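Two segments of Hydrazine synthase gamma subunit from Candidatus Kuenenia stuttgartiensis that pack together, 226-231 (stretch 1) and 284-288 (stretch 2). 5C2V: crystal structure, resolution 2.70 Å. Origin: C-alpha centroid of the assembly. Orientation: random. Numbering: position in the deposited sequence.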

# COMPACT_ATOMS: atom_id res chain seq x y z
N VAL C 226 39.46 -30.73 -14.91
CA VAL C 226 38.96 -31.05 -16.23
C VAL C 226 39.60 -32.35 -16.71
O VAL C 226 40.82 -32.44 -16.84
CB VAL C 226 39.28 -29.92 -17.24
CG1 VAL C 226 38.70 -30.25 -18.61
CG2 VAL C 226 38.74 -28.59 -16.73
N PHE C 227 38.77 -33.35 -16.96
CA PHE C 227 39.27 -34.65 -17.39
C PHE C 227 39.29 -34.76 -18.91
O PHE C 227 39.85 -35.71 -19.46
CB PHE C 227 38.42 -35.78 -16.79
CG PHE C 227 36.98 -35.75 -17.20
CD1 PHE C 227 36.57 -36.31 -18.40
CD2 PHE C 227 36.02 -35.19 -16.38
CE1 PHE C 227 35.24 -36.30 -18.78
CE2 PHE C 227 34.69 -35.17 -16.74
CZ PHE C 227 34.30 -35.72 -17.95
N ASN C 228 38.68 -33.79 -19.58
CA ASN C 228 38.66 -33.78 -21.03
C ASN C 228 39.81 -32.93 -21.54
O ASN C 228 39.80 -31.71 -21.41
CB ASN C 228 37.32 -33.26 -21.54
CG ASN C 228 37.05 -33.64 -22.99
OD1 ASN C 228 37.98 -33.90 -23.75
ND2 ASN C 228 35.78 -33.68 -23.36
N ILE C 229 40.80 -33.59 -22.14
CA ILE C 229 42.02 -32.93 -22.56
C ILE C 229 41.77 -32.07 -23.79
O ILE C 229 42.23 -30.93 -23.87
CB ILE C 229 43.14 -33.95 -22.86
CG1 ILE C 229 43.53 -34.68 -21.57
CG2 ILE C 229 44.35 -33.26 -23.46
CD1 ILE C 229 44.66 -35.68 -21.75
N SER C 230 41.03 -32.62 -24.75
CA SER C 230 40.68 -31.90 -25.96
C SER C 230 39.81 -30.68 -25.65
O SER C 230 39.95 -29.63 -26.29
CB SER C 230 39.96 -32.82 -26.95
OG SER C 230 38.92 -33.53 -26.31
N ALA C 231 38.93 -30.82 -24.67
CA ALA C 231 38.07 -29.71 -24.27
C ALA C 231 38.86 -28.66 -23.49
O ALA C 231 38.55 -27.48 -23.55
CB ALA C 231 36.90 -30.22 -23.44
N ASN C 284 40.84 -42.87 -27.84
CA ASN C 284 41.93 -41.93 -28.12
C ASN C 284 42.69 -41.40 -26.90
O ASN C 284 43.62 -40.61 -27.05
CB ASN C 284 41.37 -40.74 -28.91
CG ASN C 284 40.17 -40.09 -28.24
OD1 ASN C 284 39.95 -40.27 -27.04
ND2 ASN C 284 39.40 -39.34 -29.00
N ASN C 285 42.27 -41.82 -25.71
CA ASN C 285 42.93 -41.45 -24.45
C ASN C 285 42.82 -39.96 -24.15
O ASN C 285 43.79 -39.30 -23.77
CB ASN C 285 44.41 -41.86 -24.46
CG ASN C 285 44.60 -43.36 -24.49
OD1 ASN C 285 43.79 -44.11 -23.94
ND2 ASN C 285 45.67 -43.81 -25.13
N THR C 286 41.61 -39.44 -24.34
CA THR C 286 41.29 -38.05 -24.04
C THR C 286 40.60 -37.96 -22.68
O THR C 286 41.08 -37.30 -21.76
CB THR C 286 40.41 -37.43 -25.13
OG1 THR C 286 39.31 -38.30 -25.41
CG2 THR C 286 41.21 -37.22 -26.41
N VAL C 287 39.45 -38.63 -22.57
CA VAL C 287 38.63 -38.58 -21.36
C VAL C 287 39.01 -39.63 -20.32
O VAL C 287 38.34 -39.77 -19.30
CB VAL C 287 37.14 -38.74 -21.71
CG1 VAL C 287 36.67 -37.56 -22.55
CG2 VAL C 287 36.90 -40.05 -22.43
N ASN C 288 40.08 -40.39 -20.57
CA ASN C 288 40.57 -41.35 -19.59
C ASN C 288 42.10 -41.36 -19.49
O ASN C 288 42.79 -40.84 -20.37
CB ASN C 288 40.07 -42.76 -19.91
CG ASN C 288 40.48 -43.23 -21.30
OD1 ASN C 288 41.58 -43.73 -21.50
ND2 ASN C 288 39.58 -43.07 -22.26
O HOH W 1 37.33 -36.00 -25.80

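The closest approach between the two segments is one that cannot be a hydrogen bond: the carbonyl oxygens Phe 227 O and Thr 286 O lie 3.1 Å apart. Both atoms are acceptors and neither carries a hydrogen, so the distance alone would mislead. No direct hydrogen bond links the segments anywhere else either. They are held side by side by van der Waals packing and one bridging water, over a modest 256 Å² of buried surface summed over both sides.

The CA atoms come nearest at Asn 228 CA and Val 287 CA, 4.8 Å apart, followed by Ile 229 CA and Thr 286 CA at 5.4 Å. With the main chains this close, carbonyl groups themselves enter the packing. Phe 227 O, besides facing Thr 286 O, sits 3.7 Å from Val 287 CA, while Thr 286 O receives the aliphatic side chain of Ile 229 at CG1, 3.6 Å away. The CA-to-CB bond of Ile 229 points toward the second segment, and its m,t rotamer extends the chain so that Ile 229 CD1 also comes within 4.2 Å of Asn 285 O.

The apolar part of the contact is formed by Phe 227 and Val 287. Although the CA-to-CB bond of Phe 227 runs sideways, its p rotamer carries the ring nearer to the other segment, and Phe 227 CD1 reaches to 4.1 Å from Val 287 CB. Val 287 is buried, with 61 Å² of its area covered by the first segment. The same side chain also meets an amide: Val 287 CG1 packs 4.0 Å from Asn 228 CG, a distance suited to van der Waals contact.

Asn 228 has a second task, because it occupies the N-cap position just before the helix that begins at Ile 229. Its OD1 accepts a short hydrogen bond from Ser 230 OG, at 2.8 Å, and a weak capping bond from Ala 231 N, where the 3.4 Å separation from Asn 228 OD1 is long but the N-H...O angle of 157° is favourable. The t rotamer of Asn 228 places its amide oxygen where it can serve these donors.

The second segment has a comparable local arrangement, without a helix. Thr 286 OG1 donates to Asn 284 OD1 at 2.6 Å, and Thr 286 N makes a weak bond to the same Asn 284 OD1 at 3.3 Å, with an angle of only 131°. Since the threonine hydroxyl gives its proton to Asn 284, its oxygen remains available as an acceptor.

That acceptor is used by water 1, which donates to Thr 286 OG1 at 3.1 Å and to Asn 228 OD1 at 3.0 Å. One water thereby joins the capping side chain to the threonine across the contact. Around this bridge, Ser 230 OG approaches Thr 286 CB at 4.3 Å, and Thr 286, with 67 Å² covered, contributes the largest single area.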